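Local coordinates for protein heat-inducible transcription repressor hrcA homolog (Thermotoga maritima, PDB 1STZ) that probably represses transcription of the class I heat shock operons grpE-dnaK-dnaJ and groELS by binding DNA, at residues K21-Y24 and C25-E29; S163-E167 and F168-K172; G201-M205 and G206-S210; K310-K313 and Y314-H318. One frame throughout, in Å; residues are numbered along the deposited sequence.

Interaction 1: K21-Y24 and C25-E29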
# COMPACT_ATOMS: atom_id res chain seq x y z
N LYS A 21 18.44 -17.93 -27.13
CA LYS A 21 17.95 -16.57 -27.08
C LYS A 21 16.72 -16.41 -27.95
O LYS A 21 15.77 -15.75 -27.55
CB LYS A 21 19.04 -15.58 -27.50
CG LYS A 21 20.27 -15.61 -26.58
CD LYS A 21 20.59 -14.24 -25.98
CE LYS A 21 21.42 -13.36 -26.92
NZ LYS A 21 22.19 -12.30 -26.19
N VAL A 22 16.70 -17.04 -29.12
CA VAL A 22 15.53 -16.98 -30.00
C VAL A 22 14.29 -17.59 -29.32
O VAL A 22 13.19 -17.06 -29.41
CB VAL A 22 15.79 -17.70 -31.35
CG1 VAL A 22 14.51 -17.76 -32.17
CG2 VAL A 22 16.89 -16.99 -32.14
N LEU A 23 14.48 -18.70 -28.62
CA LEU A 23 13.38 -19.36 -27.94
C LEU A 23 12.88 -18.47 -26.81
O LEU A 23 11.68 -18.33 -26.59
CB LEU A 23 13.83 -20.71 -27.37
CG LEU A 23 12.80 -21.82 -27.18
CD1 LEU A 23 13.19 -22.74 -26.03
CD2 LEU A 23 11.38 -21.37 -27.06
N TYR A 24 13.83 -17.88 -26.10
CA TYR A 24 13.52 -16.98 -25.00
C TYR A 24 12.69 -15.79 -25.48
O TYR A 24 11.68 -15.44 -24.85
CB TYR A 24 14.83 -16.51 -24.37
CG TYR A 24 14.65 -15.67 -23.16
CD1 TYR A 24 14.83 -14.31 -23.21
CD2 TYR A 24 14.31 -16.25 -21.95
CE1 TYR A 24 14.68 -13.53 -22.09
CE2 TYR A 24 14.16 -15.49 -20.82
CZ TYR A 24 14.34 -14.13 -20.90
OH TYR A 24 14.17 -13.38 -19.79
N CYS A 25 13.07 -15.19 -26.60
CA CYS A 25 12.35 -14.01 -27.10
C CYS A 25 10.94 -14.36 -27.55
O CYS A 25 10.01 -13.61 -27.26
CB CYS A 25 13.12 -13.33 -28.24
SG CYS A 25 14.45 -12.29 -27.61
N ILE A 26 10.78 -15.49 -28.24
CA ILE A 26 9.48 -15.95 -28.69
C ILE A 26 8.51 -16.08 -27.52
O ILE A 26 7.41 -15.54 -27.56
CB ILE A 26 9.61 -17.32 -29.44
CG1 ILE A 26 10.22 -17.11 -30.83
CG2 ILE A 26 8.27 -18.04 -29.56
CD1 ILE A 26 10.88 -18.33 -31.41
N VAL A 27 8.93 -16.78 -26.47
CA VAL A 27 8.10 -17.00 -25.29
C VAL A 27 7.78 -15.69 -24.59
O VAL A 27 6.64 -15.45 -24.21
CB VAL A 27 8.76 -17.97 -24.29
CG1 VAL A 27 7.89 -18.14 -23.07
CG2 VAL A 27 8.99 -19.33 -24.93
N ARG A 28 8.77 -14.82 -24.45
CA ARG A 28 8.57 -13.53 -23.82
C ARG A 28 7.59 -12.69 -24.63
O ARG A 28 6.70 -12.05 -24.08
CB ARG A 28 9.92 -12.79 -23.73
CG ARG A 28 9.89 -11.53 -22.90
CD ARG A 28 11.05 -10.60 -23.19
NE ARG A 28 12.21 -10.85 -22.34
CZ ARG A 28 12.30 -10.51 -21.05
NH1 ARG A 28 11.27 -9.93 -20.44
NH2 ARG A 28 13.41 -10.77 -20.36
N GLU A 29 7.76 -12.69 -25.94
CA GLU A 29 6.85 -11.99 -26.83
C GLU A 29 5.44 -12.60 -26.80
O GLU A 29 4.47 -11.87 -26.87
CB GLU A 29 7.39 -11.97 -28.26
CG GLU A 29 6.55 -11.18 -29.26
CD GLU A 29 6.40 -9.71 -28.90
OE1 GLU A 29 5.53 -9.05 -29.50
OE2 GLU A 29 7.14 -9.22 -28.03

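Interaction 2: S163-E167 and F168-K172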
# COMPACT_ATOMS: atom_id res chain seq x y z
N SER A 163 -13.30 -14.46 22.31
CA SER A 163 -12.21 -14.92 21.46
C SER A 163 -11.48 -16.08 22.11
O SER A 163 -11.70 -16.40 23.27
CB SER A 163 -11.22 -13.80 21.13
OG SER A 163 -10.77 -13.17 22.31
N ILE A 164 -10.63 -16.75 21.34
CA ILE A 164 -9.77 -17.78 21.89
C ILE A 164 -8.34 -17.44 21.54
O ILE A 164 -8.08 -16.78 20.55
CB ILE A 164 -10.15 -19.18 21.38
CG1 ILE A 164 -9.95 -19.29 19.86
CG2 ILE A 164 -11.57 -19.52 21.76
CD1 ILE A 164 -10.22 -20.67 19.31
N LEU A 165 -7.44 -17.93 22.37
CA LEU A 165 -6.01 -17.82 22.11
C LEU A 165 -5.56 -19.17 21.60
O LEU A 165 -5.95 -20.21 22.13
CB LEU A 165 -5.24 -17.52 23.38
CG LEU A 165 -4.34 -16.30 23.34
CD1 LEU A 165 -3.30 -16.46 22.23
CD2 LEU A 165 -5.17 -15.02 23.15
N THR A 166 -4.69 -19.13 20.62
CA THR A 166 -4.13 -20.30 20.01
C THR A 166 -2.61 -20.07 19.90
O THR A 166 -2.17 -18.99 20.20
CB THR A 166 -4.89 -20.41 18.68
OG1 THR A 166 -5.86 -21.48 18.75
CG2 THR A 166 -4.03 -20.67 17.52
N GLU A 167 -1.82 -21.06 19.48
CA GLU A 167 -0.38 -20.86 19.28
C GLU A 167 -0.06 -19.86 18.16
O GLU A 167 1.04 -19.31 18.12
CB GLU A 167 0.37 -22.19 19.04
CG GLU A 167 0.04 -22.88 17.72
CD GLU A 167 1.00 -24.02 17.40
OE1 GLU A 167 0.52 -25.13 17.08
OE2 GLU A 167 2.23 -23.80 17.51
N PHE A 168 -1.04 -19.63 17.27
CA PHE A 168 -0.93 -18.69 16.15
C PHE A 168 -1.57 -17.31 16.37
O PHE A 168 -1.58 -16.49 15.46
CB PHE A 168 -1.56 -19.32 14.90
CG PHE A 168 -0.97 -20.63 14.52
CD1 PHE A 168 -1.77 -21.73 14.31
CD2 PHE A 168 0.41 -20.78 14.43
CE1 PHE A 168 -1.21 -22.96 13.96
CE2 PHE A 168 0.98 -21.99 14.07
CZ PHE A 168 0.16 -23.08 13.83
N GLY A 169 -2.12 -17.06 17.55
CA GLY A 169 -2.65 -15.75 17.87
C GLY A 169 -4.07 -15.76 18.40
O GLY A 169 -4.50 -16.73 19.00
N VAL A 170 -4.80 -14.67 18.17
CA VAL A 170 -6.16 -14.51 18.69
C VAL A 170 -7.14 -14.82 17.55
O VAL A 170 -7.10 -14.18 16.49
CB VAL A 170 -6.36 -13.08 19.19
CG1 VAL A 170 -7.73 -12.89 19.81
CG2 VAL A 170 -5.25 -12.72 20.19
N SER A 171 -7.99 -15.82 17.75
CA SER A 171 -8.92 -16.24 16.71
C SER A 171 -10.35 -16.16 17.19
O SER A 171 -10.61 -16.03 18.38
CB SER A 171 -8.62 -17.68 16.28
OG SER A 171 -7.22 -17.85 16.10
N LYS A 172 -11.25 -16.25 16.23
CA LYS A 172 -12.69 -16.30 16.45
C LYS A 172 -13.23 -15.08 17.15
O LYS A 172 -14.23 -15.17 17.82
CB LYS A 172 -13.08 -17.53 17.26
CG LYS A 172 -12.45 -18.80 16.80
CD LYS A 172 -12.90 -19.14 15.43
CE LYS A 172 -12.61 -20.58 15.13
NZ LYS A 172 -12.97 -20.87 13.72

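Interaction 3: G201-M205 and G206-S210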
# COMPACT_ATOMS: atom_id res chain seq x y z
N GLY A 201 -10.42 -28.86 16.63
CA GLY A 201 -10.90 -30.09 15.98
C GLY A 201 -11.79 -30.93 16.87
O GLY A 201 -12.78 -31.50 16.43
N GLU A 202 -11.47 -30.99 18.15
CA GLU A 202 -12.32 -31.69 19.11
C GLU A 202 -13.69 -31.04 19.27
O GLU A 202 -14.69 -31.75 19.37
CB GLU A 202 -11.61 -31.81 20.45
CG GLU A 202 -10.48 -32.82 20.43
CD GLU A 202 -9.82 -32.99 21.79
OE1 GLU A 202 -9.64 -31.97 22.50
OE2 GLU A 202 -9.48 -34.14 22.13
N VAL A 203 -13.71 -29.70 19.31
CA VAL A 203 -14.97 -28.94 19.38
C VAL A 203 -15.83 -29.18 18.12
O VAL A 203 -17.04 -29.41 18.21
CB VAL A 203 -14.72 -27.41 19.60
CG1 VAL A 203 -16.04 -26.65 19.66
CG2 VAL A 203 -13.92 -27.16 20.88
N LEU A 204 -15.21 -29.13 16.94
CA LEU A 204 -15.92 -29.30 15.66
C LEU A 204 -16.54 -30.70 15.53
O LEU A 204 -17.61 -30.86 14.94
CB LEU A 204 -14.97 -29.09 14.48
CG LEU A 204 -14.56 -27.65 14.20
CD1 LEU A 204 -13.29 -27.61 13.33
CD2 LEU A 204 -15.69 -26.91 13.49
N MET A 205 -15.85 -31.69 16.07
CA MET A 205 -16.27 -33.08 16.04
C MET A 205 -17.41 -33.38 17.04
O MET A 205 -18.09 -34.39 16.92
CB MET A 205 -15.06 -33.97 16.32
CG MET A 205 -15.14 -35.35 15.75
SD MET A 205 -13.69 -36.32 16.21
CE MET A 205 -12.45 -35.42 15.40
N GLY A 206 -17.61 -32.49 18.00
CA GLY A 206 -18.68 -32.64 18.98
C GLY A 206 -18.29 -33.43 20.22
O GLY A 206 -19.16 -33.93 20.93
N LYS A 207 -16.99 -33.57 20.49
CA LYS A 207 -16.50 -34.34 21.64
C LYS A 207 -16.79 -33.69 22.99
O LYS A 207 -16.89 -34.37 24.00
CB LYS A 207 -14.99 -34.58 21.53
CG LYS A 207 -14.61 -35.77 20.70
CD LYS A 207 -13.15 -35.72 20.30
CE LYS A 207 -12.49 -37.08 20.38
NZ LYS A 207 -11.01 -36.92 20.24
N ILE A 208 -16.92 -32.37 22.99
CA ILE A 208 -17.15 -31.62 24.23
C ILE A 208 -18.66 -31.48 24.47
O ILE A 208 -19.24 -30.41 24.28
CB ILE A 208 -16.43 -30.26 24.18
CG1 ILE A 208 -14.98 -30.48 23.74
CG2 ILE A 208 -16.49 -29.59 25.56
CD1 ILE A 208 -14.10 -29.34 23.93
N GLU A 209 -19.26 -32.59 24.90
CA GLU A 209 -20.71 -32.71 25.06
C GLU A 209 -21.30 -31.67 26.02
O GLU A 209 -22.43 -31.21 25.83
CB GLU A 209 -21.09 -34.14 25.52
CG GLU A 209 -20.68 -35.26 24.55
CD GLU A 209 -21.42 -36.59 24.76
OE1 GLU A 209 -21.25 -37.51 23.93
OE2 GLU A 209 -22.17 -36.72 25.75
N SER A 210 -20.52 -31.27 27.02
CA SER A 210 -20.98 -30.29 28.01
C SER A 210 -21.24 -28.88 27.47
O SER A 210 -21.81 -28.05 28.18
CB SER A 210 -20.00 -30.22 29.18
OG SER A 210 -18.70 -29.93 28.71
O HOH W 1 -18.01 -30.26 20.73

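Interaction 4: K310-K313 and Y314-H318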
# COMPACT_ATOMS: atom_id res chain seq x y z
N LYS A 310 -1.23 -20.47 -18.10
CA LYS A 310 0.19 -20.75 -18.37
C LYS A 310 0.82 -19.70 -19.26
O LYS A 310 2.04 -19.68 -19.40
CB LYS A 310 0.39 -22.16 -18.95
CG LYS A 310 -0.22 -22.43 -20.30
CD LYS A 310 0.05 -23.88 -20.69
CE LYS A 310 -0.72 -24.31 -21.95
NZ LYS A 310 -0.52 -25.77 -22.19
N VAL A 311 -0.01 -18.87 -19.89
CA VAL A 311 0.44 -17.67 -20.59
C VAL A 311 0.47 -16.53 -19.58
O VAL A 311 -0.48 -15.76 -19.45
CB VAL A 311 -0.47 -17.31 -21.81
CG1 VAL A 311 0.17 -16.21 -22.63
CG2 VAL A 311 -0.74 -18.56 -22.68
N THR A 312 1.56 -16.45 -18.84
CA THR A 312 1.65 -15.53 -17.71
C THR A 312 3.08 -15.08 -17.49
O THR A 312 4.03 -15.68 -18.01
CB THR A 312 1.07 -16.22 -16.44
OG1 THR A 312 1.03 -15.31 -15.33
CG2 THR A 312 1.97 -17.37 -15.95
N LYS A 313 3.25 -14.04 -16.70
CA LYS A 313 4.57 -13.51 -16.40
C LYS A 313 5.23 -14.32 -15.28
O LYS A 313 5.07 -13.98 -14.11
CB LYS A 313 4.44 -12.04 -16.00
CG LYS A 313 3.93 -11.15 -17.14
CD LYS A 313 3.81 -9.70 -16.70
CE LYS A 313 3.85 -8.72 -17.89
NZ LYS A 313 3.77 -7.30 -17.43
N TYR A 314 5.96 -15.38 -15.65
CA TYR A 314 6.50 -16.34 -14.70
C TYR A 314 7.45 -15.73 -13.66
O TYR A 314 7.40 -16.09 -12.50
CB TYR A 314 7.17 -17.52 -15.41
CG TYR A 314 6.17 -18.48 -16.05
CD1 TYR A 314 5.73 -18.31 -17.36
CD2 TYR A 314 5.65 -19.55 -15.32
CE1 TYR A 314 4.80 -19.19 -17.94
CE2 TYR A 314 4.73 -20.42 -15.87
CZ TYR A 314 4.30 -20.24 -17.17
OH TYR A 314 3.38 -21.12 -17.66
N ASP A 315 8.30 -14.80 -14.08
CA ASP A 315 9.30 -14.19 -13.19
C ASP A 315 8.58 -13.36 -12.14
O ASP A 315 8.89 -13.43 -10.97
CB ASP A 315 10.26 -13.31 -14.00
CG ASP A 315 11.60 -13.07 -13.31
OD1 ASP A 315 11.72 -13.14 -12.08
OD2 ASP A 315 12.62 -12.77 -13.97
N ARG A 316 7.60 -12.58 -12.56
CA ARG A 316 6.80 -11.79 -11.62
C ARG A 316 6.10 -12.73 -10.63
O ARG A 316 6.17 -12.51 -9.42
CB ARG A 316 5.81 -10.89 -12.36
CG ARG A 316 4.85 -10.09 -11.48
CD ARG A 316 3.53 -9.72 -12.16
NE ARG A 316 2.79 -10.89 -12.65
CZ ARG A 316 1.74 -10.86 -13.47
NH1 ARG A 316 1.27 -9.72 -13.93
NH2 ARG A 316 1.16 -12.00 -13.85
N ASN A 317 5.49 -13.79 -11.13
CA ASN A 317 4.71 -14.69 -10.28
C ASN A 317 5.57 -15.42 -9.25
O ASN A 317 5.15 -15.60 -8.10
CB ASN A 317 3.93 -15.73 -11.11
CG ASN A 317 2.87 -15.11 -11.99
OD1 ASN A 317 2.60 -13.91 -11.92
ND2 ASN A 317 2.28 -15.92 -12.84
N HIS A 318 6.75 -15.86 -9.68
CA HIS A 318 7.71 -16.52 -8.80
C HIS A 318 8.15 -15.58 -7.70
O HIS A 318 8.18 -15.95 -6.53
CB HIS A 318 8.96 -16.99 -9.56
CG HIS A 318 9.95 -17.67 -8.67
ND1 HIS A 318 11.08 -17.04 -8.20
CD2 HIS A 318 9.95 -18.91 -8.13
CE1 HIS A 318 11.73 -17.87 -7.40
NE2 HIS A 318 11.08 -19.01 -7.35

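Interaction 1: K21-Y24 and C25-E29
Tyr24 and Arg28 sit one turn apart on helix 17-33, and their side chains meet at their ends. Tyr24 CB lies beside the next peptide, 3.1 Å from Cys25 N. The ring leaves with CG opposite the backbone N (chi1 -175°). This carries it along the helix toward Arg28. Tyr24 CE1 lies 3.5 Å from Arg28 NH2. At the tip, Tyr24 OH is 2.8 Å from Arg28 NH2, which comes at the ring edge, near its plane. The angle is too poor for a hydrogen bond. The guanidinium is turned 79° from the ring, so the two groups do not stack. Arg28 bends at chi3 to reach this place.

In the backbone, Arg28 N donates to Tyr24 O at 3.0 Å, an ordinary helical bond. Two apolar pairs follow the same spacing. Val22 CG1 meets Ile26 CD1 at 3.8 Å. The Leu23 and Val27 side chains run alongside each other, with Leu23 CD2 3.8 Å from Val27 CG2. Val22 and Ile26 face helix 52-64, while Leu23 and Val27 reach helix 81-94. Tyr24 also meets the ring of Tyr87. With helices 39-45 and 52-64 and the small hairpin 68-69/78-79, this helix is consistent with a winged-helix DNA-binding domain.

Interaction 2: S163-E167 and F168-K172
The Phe168 ring carries the side chain of Glu167 on one face. Glu167 CG stands 3.7 Å from the ring centroid, only 4° off the normal, a CH-pi contact. Its carboxylate continues over the ring and is stacked nearly parallel, 5° from the ring plane. CG of Glu167 is tucked between the backbone N and the carbonyl carbon (chi1 68°), which sets the extended chain over the ring of the next residue. Thr166 CG2 approaches Phe168 CB at 3.8 Å.

These residues form a type I turn from Thr166 to Gly169. It closes a beta hairpin. Thr166 N donates to Gly169 O at 2.9 Å, and Gly169 N returns a bond to Thr166 O at 3.3 Å. Further along, Ile164 N donates to Ser171 O, and Ser171 N to Ile164 O, each at 3.0 Å. Between these bonded pairs, Leu165 CD2 touches Val170 CG2 at 3.7 Å. An alanine at Phe168 would probably leave the Glu167 chain without the face it lies on and open a gap beside Phe332.

Phe332, on helix 314-334, meets the Phe168 ring edge-to-face, and Tyr331 OH bonds to Phe168 O. Strand 149-154 pairs with strand 159-166 on its other side, while Leu165 and Val170 pack on a second subunit.

Interaction 3: G201-M205 and G206-S210
Glu202 O takes two backbone N-H groups where helix 200-205 ends. Lys207 N donates at 3.1 Å to Glu202 O, nearly in line with the carbonyl. Gly206 N adds a weak bond to Glu202 O at 3.3 Å. Gly206 N also donates to Val203 O at 3.1 Å, from well above that carbonyl plane. The bonds from Lys207 N to Glu202 O and from Gly206 N to Val203 O make a Schellman motif. Gly206 has the positive phi of this cap, 89°. A CB at these backbone angles would probably run into Met205 O.

The cap brings side chains of the last turn against those of the loop. Glu202 CG lies 3.9 Å from Lys207 CD, and Glu202 OE2 forms a long salt bridge to Lys207 NZ at 3.7 Å. The link is loose, and the stronger partner of Glu202 is Arg198, which pairs with OE1. Thr199 N also bonds to OE1. The Met205 chain runs alongside that of Lys207, SD facing CD.

On the buried side, Val203 CG2 touches Ile208 CD1 at 3.8 Å. Both residues pack on Leu195 of helix 184-195, so the turn is laid against that helix. Ile208 is the centre of an inverse gamma turn. One water joins the last turn to the loop: it donates to Val203 O at 2.8 Å and accepts from Ile208 N at 3.3 Å.

Interaction 4: K310-K313 and Y314-H318
Asn317 ND2 donates to Thr312 OG1 at 2.9 Å, with the hydroxyl tilted 20° out of the amide plane. The two side chains come from opposite directions at the start of helix 314-334, where Lys313 holds the N-cap position. Lys313 O accepts Asn317 N at 3.0 Å, a helical i to i+4 bond across the junction.

A second contact lies alongside. Thr312 CG2 stands over one face of the Tyr314 ring, 3.9 Å from its centroid, a CH-pi contact. With Thr312 OG1 opposite the backbone N (chi1 -175°), the hydroxyl goes to Asn317 and the methyl to the ring. The ring's far end is fixed as well: Tyr314 OH donates to Lys310 O at 2.6 Å, on a lone pair in the carbonyl plane.

Arg316 positions the amide. Its NE and NH2 both bond to Asn317 OD1, each at 3.1 Å, so the guanidinium meets that oxygen side-on. Lys313 CB lies 3.7 Å above the Arg316 guanidinium plane, off its centre. OD1 takes both bonds while ND2 serves Thr312, which fixes the amide's rotation. A leucine in place of Asn317 would probably leave Thr312 OG1 and the two Arg316 donors without this partner and set the guanidinium free to turn.

Farther out, Arg316 has a long, weak ion pair with Glu132. Tyr314 packs on Ile31 of helix 17-33 and Tyr88 of helix 81-94. Lys310 NZ forms a salt bridge with Asp81 OD1, and Asp315 OD1 is hydrogen-bonded to Ser95 OG.

How the interactions relate
The four contacts follow one another in series, and none nests in or crosses another. Each joins residues that are neighbours in the chain. Interaction 1 lies within the N-terminal helix 17-33. Interaction 2 closes the tight turn between strands 159-166 and 169-177, and interaction 3 ends helix 200-205. Their centres are about 17 Å apart. Interaction 4 starts the last helix, 314-334, and returns to the side of interaction 1; their nearest atoms are about 6 Å apart. Both pack on helix 81-94, and Lys313 and Tyr314 also touch Ile31 of the first helix. Near its C-terminal end the same last helix meets interaction 2 through Tyr331 and Phe332, spanning the two sides of the molecule.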